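Local coordinates for protein Pbp related beta-lactamase (Pyrococcus abyssi, PDB 2QMI) that probably acts as a self-compartmentalizing serine peptidase of the penicillin-binding protein and beta-lactamase family, assembled as an octamer, at residues R41-Y55 against E205-D217. Sequence-based numbering, arbitrary orientation.
Sequences RNVEARLPSTPETIY and EKDKDVAMGYILD
Ala211 sits in the tight part of this contact, between Arg41 and Tyr55. Its CB lies 3.4 Å from Arg41 CB and rests over one face of the Tyr55 ring, offset toward the rim. Two backbone bonds hold Ile54 beside this point. Ile54 N donates to Asp209 O, and Ala211 N donates almost straight (177°) to Ile54 O at 3.0 Å. They form a single beta bridge between Ile54 and Val210. Met212 N adds a 2.7 Å bond to Arg41 O.

The Arg41 side chain runs extended from CG to NE and crosses Asp209 at about a right angle. Its guanidinium is sandwiched between Leu47 CB and the Asp209 carboxylate. Arg41 NE is 3.2 Å from Asp209 OD1, but this salt bridge works by charge alone, since the oxygen lies well out of the guanidinium plane. NE and NH2 spend their N-H groups on other partners: NE donates to a water that also takes Val210 N, and NH2 donates to Pro48 O. The other carboxylate oxygen, Asp209 OD2, is 2.8 Å from Thr50 OG1. Beside Asp209, the Lys208 side chain is exposed, its CB pointing away from 41-55.

At Tyr214 the contact is carried by the hydroxyl rather than by close packing, and its solvent side is Glu44. Tyr214 OH accepts from Val43 N at 2.8 Å and donates to the exposed Glu44 at OE1, 2.9 Å away. The Glu44 chain is bent at chi2 (71°), and its carboxylate meets the ring at its edge, the two planes 28° apart.

Within the beta-lactamase-like domain, Tyr214 and Met212 also pack on Pro224 of the neighbouring strand 222-225. Glu52 touches helix 241-252, and Arg46 bonds to a second subunit. Tyr55 pairs through its backbone with Ser239 of strand 238-239.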
loop_
_atom_site.group_PDB
_atom_site.type_symbol
_atom_site.label_atom_id
_atom_site.label_comp_id
_atom_site.label_asym_id
_atom_site.label_seq_id
_atom_site.Cartn_x
_atom_site.Cartn_y
_atom_site.Cartn_z
ATOM N N ARG A 41 7.907 -37.287 1.150
ATOM C CA ARG A 41 8.349 -37.213 -0.240
ATOM C C ARG A 41 7.340 -36.327 -0.985
ATOM O O ARG A 41 7.616 -35.803 -2.065
ATOM C CB ARG A 41 8.435 -38.611 -0.874
ATOM C CG ARG A 41 7.128 -39.380 -1.032
ATOM C CD ARG A 41 7.411 -40.679 -1.791
ATOM N NE ARG A 41 6.218 -41.460 -2.130
ATOM C CZ ARG A 41 5.631 -42.349 -1.334
ATOM N NH1 ARG A 41 4.553 -42.997 -1.754
ATOM N NH2 ARG A 41 6.115 -42.605 -0.126
ATOM N N ASN A 42 6.164 -36.173 -0.381
ATOM C CA ASN A 42 5.108 -35.326 -0.910
ATOM C C ASN A 42 4.307 -34.795 0.273
ATOM O O ASN A 42 3.649 -35.561 0.968
ATOM C CB ASN A 42 4.176 -36.096 -1.841
ATOM C CG ASN A 42 3.075 -35.208 -2.413
ATOM O OD1 ASN A 42 2.255 -34.648 -1.669
ATOM N ND2 ASN A 42 3.059 -35.062 -3.740
ATOM N N VAL A 43 4.359 -33.482 0.489
ATOM C CA VAL A 43 3.659 -32.856 1.610
ATOM C C VAL A 43 2.136 -32.819 1.481
ATOM O O VAL A 43 1.433 -33.255 2.392
ATOM C CB VAL A 43 4.178 -31.419 1.852
ATOM C CG1 VAL A 43 3.403 -30.763 2.980
ATOM C CG2 VAL A 43 5.658 -31.455 2.192
ATOM N N GLU A 44 1.633 -32.296 0.361
ATOM C CA GLU A 44 0.191 -32.205 0.129
ATOM C C GLU A 44 -0.502 -33.541 0.363
ATOM O O GLU A 44 -1.568 -33.600 0.975
ATOM C CB GLU A 44 -0.106 -31.764 -1.313
ATOM C CG GLU A 44 0.267 -30.330 -1.667
ATOM C CD GLU A 44 1.762 -30.102 -1.756
ATOM O OE1 GLU A 44 2.485 -31.009 -2.235
ATOM O OE2 GLU A 44 2.214 -29.005 -1.362
ATOM N N ALA A 45 0.115 -34.606 -0.149
ATOM C CA ALA A 45 -0.419 -35.963 -0.035
ATOM C C ALA A 45 0.059 -36.687 1.221
ATOM O O ALA A 45 -0.317 -37.837 1.461
ATOM C CB ALA A 45 -0.035 -36.771 -1.268
ATOM N N ARG A 46 0.892 -36.015 2.010
ATOM C CA ARG A 46 1.423 -36.588 3.246
ATOM C C ARG A 46 2.051 -37.975 3.075
ATOM O O ARG A 46 1.808 -38.869 3.879
ATOM C CB ARG A 46 0.329 -36.663 4.324
ATOM C CG ARG A 46 -0.111 -35.331 4.922
ATOM C CD ARG A 46 -1.369 -34.800 4.251
ATOM N NE ARG A 46 -1.901 -33.645 4.973
ATOM C CZ ARG A 46 -1.341 -32.440 4.976
ATOM N NH1 ARG A 46 -0.228 -32.224 4.284
ATOM N NH2 ARG A 46 -1.881 -31.461 5.686
ATOM N N LEU A 47 2.850 -38.152 2.028
ATOM C CA LEU A 47 3.523 -39.432 1.784
ATOM C C LEU A 47 4.962 -39.307 2.299
ATOM O O LEU A 47 5.660 -38.336 2.004
ATOM C CB LEU A 47 3.517 -39.768 0.288
ATOM C CG LEU A 47 2.150 -39.965 -0.383
ATOM C CD1 LEU A 47 2.313 -39.972 -1.884
ATOM C CD2 LEU A 47 1.511 -41.255 0.091
ATOM N N PRO A 48 5.426 -40.304 3.069
ATOM C CA PRO A 48 6.778 -40.298 3.635
ATOM C C PRO A 48 7.936 -40.605 2.683
ATOM O O PRO A 48 7.751 -41.213 1.628
ATOM C CB PRO A 48 6.676 -41.345 4.734
ATOM C CG PRO A 48 5.825 -42.396 4.073
ATOM C CD PRO A 48 4.718 -41.552 3.418
ATOM N N SER A 49 9.130 -40.156 3.063
ATOM C CA SER A 49 10.340 -40.443 2.299
ATOM C C SER A 49 10.838 -41.795 2.821
ATOM O O SER A 49 10.835 -42.043 4.034
ATOM C CB SER A 49 11.418 -39.372 2.533
ATOM O OG SER A 49 11.345 -38.339 1.559
ATOM N N THR A 50 11.248 -42.671 1.911
ATOM C CA THR A 50 11.743 -43.991 2.284
ATOM C C THR A 50 13.028 -44.325 1.520
ATOM O O THR A 50 13.401 -43.625 0.589
ATOM C CB THR A 50 10.714 -45.075 1.960
ATOM O OG1 THR A 50 10.759 -45.365 0.559
ATOM C CG2 THR A 50 9.323 -44.608 2.323
ATOM N N PRO A 51 13.722 -45.405 1.912
ATOM C CA PRO A 51 14.957 -45.778 1.217
ATOM C C PRO A 51 14.723 -45.923 -0.287
ATOM O O PRO A 51 15.618 -45.666 -1.090
ATOM C CB PRO A 51 15.320 -47.112 1.866
ATOM C CG PRO A 51 14.802 -46.966 3.239
ATOM C CD PRO A 51 13.456 -46.325 3.031
ATOM N N GLU A 52 13.505 -46.328 -0.641
ATOM C CA GLU A 52 13.100 -46.552 -2.027
ATOM C C GLU A 52 12.712 -45.298 -2.833
ATOM O O GLU A 52 12.925 -45.257 -4.040
ATOM C CB GLU A 52 11.909 -47.532 -2.078
ATOM C CG GLU A 52 12.116 -48.929 -1.457
ATOM C CD GLU A 52 12.163 -48.925 0.076
ATOM O OE1 GLU A 52 11.781 -47.899 0.692
ATOM O OE2 GLU A 52 12.575 -49.954 0.666
ATOM N N THR A 53 12.132 -44.292 -2.180
ATOM C CA THR A 53 11.697 -43.077 -2.882
ATOM C C THR A 53 12.694 -42.549 -3.918
ATOM O O THR A 53 13.905 -42.513 -3.696
ATOM C CB THR A 53 11.312 -41.941 -1.879
ATOM O OG1 THR A 53 10.989 -40.739 -2.601
ATOM C CG2 THR A 53 12.439 -41.654 -0.943
ATOM N N ILE A 54 12.158 -42.147 -5.061
ATOM C CA ILE A 54 12.957 -41.643 -6.162
ATOM C C ILE A 54 13.028 -40.115 -6.228
ATOM O O ILE A 54 12.013 -39.429 -6.126
ATOM C CB ILE A 54 12.414 -42.219 -7.493
ATOM C CG1 ILE A 54 12.888 -43.671 -7.630
ATOM C CG2 ILE A 54 12.852 -41.372 -8.672
ATOM C CD1 ILE A 54 12.296 -44.412 -8.798
ATOM N N TYR A 55 14.250 -39.603 -6.393
ATOM C CA TYR A 55 14.512 -38.167 -6.493
ATOM C C TYR A 55 15.369 -37.923 -7.725
ATOM O O TYR A 55 15.916 -38.859 -8.307
ATOM C CB TYR A 55 15.329 -37.652 -5.304
ATOM C CG TYR A 55 14.809 -37.945 -3.920
ATOM C CD1 TYR A 55 14.335 -36.916 -3.104
ATOM C CD2 TYR A 55 14.884 -39.231 -3.387
ATOM C CE1 TYR A 55 13.956 -37.162 -1.783
ATOM C CE2 TYR A 55 14.511 -39.490 -2.074
ATOM C CZ TYR A 55 14.047 -38.456 -1.273
ATOM O OH TYR A 55 13.672 -38.720 0.026
ATOM N N GLU A 205 6.248 -41.937 -13.903
ATOM C CA GLU A 205 4.854 -41.795 -13.496
ATOM C C GLU A 205 4.215 -43.146 -13.199
ATOM O O GLU A 205 3.100 -43.212 -12.672
ATOM C CB GLU A 205 4.057 -41.053 -14.575
ATOM C CG GLU A 205 3.902 -41.803 -15.890
ATOM C CD GLU A 205 3.347 -40.912 -17.003
ATOM O OE1 GLU A 205 3.108 -41.423 -18.130
ATOM O OE2 GLU A 205 3.161 -39.696 -16.749
ATOM N N LYS A 206 4.927 -44.221 -13.530
ATOM C CA LYS A 206 4.419 -45.564 -13.276
ATOM C C LYS A 206 4.916 -46.064 -11.921
ATOM O O LYS A 206 4.336 -46.987 -11.345
ATOM C CB LYS A 206 4.867 -46.540 -14.371
ATOM C CG LYS A 206 4.378 -46.207 -15.784
ATOM C CD LYS A 206 2.861 -45.942 -15.836
ATOM C CE LYS A 206 2.044 -47.115 -15.292
ATOM N NZ LYS A 206 0.569 -46.831 -15.314
ATOM N N ASP A 207 5.985 -45.447 -11.412
ATOM C CA ASP A 207 6.563 -45.835 -10.125
ATOM C C ASP A 207 5.733 -45.330 -8.937
ATOM O O ASP A 207 5.322 -44.170 -8.892
ATOM C CB ASP A 207 8.001 -45.327 -10.019
ATOM C CG ASP A 207 8.735 -45.918 -8.826
ATOM O OD1 ASP A 207 8.325 -45.643 -7.677
ATOM O OD2 ASP A 207 9.718 -46.663 -9.036
ATOM N N LYS A 208 5.525 -46.213 -7.965
ATOM C CA LYS A 208 4.702 -45.919 -6.790
ATOM C C LYS A 208 5.361 -45.213 -5.607
ATOM O O LYS A 208 4.708 -45.010 -4.583
ATOM C CB LYS A 208 4.065 -47.220 -6.306
ATOM C CG LYS A 208 3.599 -48.081 -7.460
ATOM C CD LYS A 208 3.112 -49.450 -7.026
ATOM C CE LYS A 208 2.930 -50.341 -8.249
ATOM N NZ LYS A 208 1.929 -49.815 -9.238
ATOM N N ASP A 209 6.633 -44.845 -5.738
ATOM C CA ASP A 209 7.343 -44.152 -4.663
ATOM C C ASP A 209 8.302 -43.112 -5.258
ATOM O O ASP A 209 9.495 -43.370 -5.441
ATOM C CB ASP A 209 8.125 -45.150 -3.802
ATOM C CG ASP A 209 8.609 -44.540 -2.490
ATOM O OD1 ASP A 209 8.782 -43.304 -2.436
ATOM O OD2 ASP A 209 8.826 -45.298 -1.517
ATOM N N VAL A 210 7.761 -41.933 -5.551
ATOM C CA VAL A 210 8.524 -40.841 -6.144
ATOM C C VAL A 210 8.223 -39.575 -5.358
ATOM O O VAL A 210 7.074 -39.326 -4.989
ATOM C CB VAL A 210 8.115 -40.619 -7.631
ATOM C CG1 VAL A 210 8.952 -39.499 -8.256
ATOM C CG2 VAL A 210 8.290 -41.919 -8.417
ATOM N N ALA A 211 9.256 -38.783 -5.102
ATOM C CA ALA A 211 9.081 -37.558 -4.343
ATOM C C ALA A 211 8.835 -36.347 -5.226
ATOM O O ALA A 211 9.411 -36.215 -6.310
ATOM C CB ALA A 211 10.296 -37.308 -3.460
ATOM N N MET A 212 7.959 -35.472 -4.750
ATOM C CA MET A 212 7.640 -34.236 -5.448
ATOM C C MET A 212 8.771 -33.265 -5.103
ATOM O O MET A 212 9.308 -33.308 -3.999
ATOM C CB MET A 212 6.297 -33.689 -4.946
ATOM C CG MET A 212 5.970 -32.261 -5.390
ATOM S SD MET A 212 6.039 -32.043 -7.178
ATOM C CE MET A 212 4.537 -32.908 -7.687
ATOM N N GLY A 213 9.149 -32.413 -6.051
ATOM C CA GLY A 213 10.201 -31.454 -5.783
ATOM C C GLY A 213 9.640 -30.278 -5.000
ATOM O O GLY A 213 8.423 -30.077 -4.970
ATOM N N TYR A 214 10.521 -29.507 -4.360
ATOM C CA TYR A 214 10.100 -28.338 -3.589
ATOM C C TYR A 214 11.110 -27.195 -3.646
ATOM O O TYR A 214 12.326 -27.394 -3.586
ATOM C CB TYR A 214 9.833 -28.718 -2.125
ATOM C CG TYR A 214 8.581 -29.543 -1.940
ATOM C CD1 TYR A 214 7.319 -28.944 -1.934
ATOM C CD2 TYR A 214 8.652 -30.929 -1.821
ATOM C CE1 TYR A 214 6.165 -29.708 -1.814
ATOM C CE2 TYR A 214 7.505 -31.701 -1.707
ATOM C CZ TYR A 214 6.269 -31.094 -1.704
ATOM O OH TYR A 214 5.135 -31.872 -1.618
ATOM N N ILE A 215 10.565 -25.993 -3.786
ATOM C CA ILE A 215 11.331 -24.762 -3.844
ATOM C C ILE A 215 10.742 -23.909 -2.732
ATOM O O ILE A 215 9.528 -23.847 -2.580
ATOM C CB ILE A 215 11.131 -24.047 -5.200
ATOM C CG1 ILE A 215 11.744 -24.881 -6.321
ATOM C CG2 ILE A 215 11.751 -22.668 -5.166
ATOM C CD1 ILE A 215 13.236 -25.063 -6.197
ATOM N N LEU A 216 11.598 -23.270 -1.947
ATOM C CA LEU A 216 11.141 -22.427 -0.843
ATOM C C LEU A 216 11.024 -20.992 -1.361
ATOM O O LEU A 216 12.013 -20.430 -1.840
ATOM C CB LEU A 216 12.162 -22.507 0.292
ATOM C CG LEU A 216 11.765 -22.224 1.743
ATOM C CD1 LEU A 216 10.667 -23.179 2.180
ATOM C CD2 LEU A 216 12.992 -22.391 2.637
ATOM N N ASP A 217 9.828 -20.400 -1.290
ATOM C CA ASP A 217 9.677 -19.026 -1.781
ATOM C C ASP A 217 10.223 -17.988 -0.807
ATOM O O ASP A 217 10.678 -18.330 0.287
ATOM C CB ASP A 217 8.217 -18.692 -2.169
ATOM C CG ASP A 217 7.261 -18.658 -0.984
ATOM O OD1 ASP A 217 7.633 -18.152 0.096
ATOM O OD2 ASP A 217 6.107 -19.118 -1.150
HETATM O O HOH W 1 4.943 -41.388 -4.562
#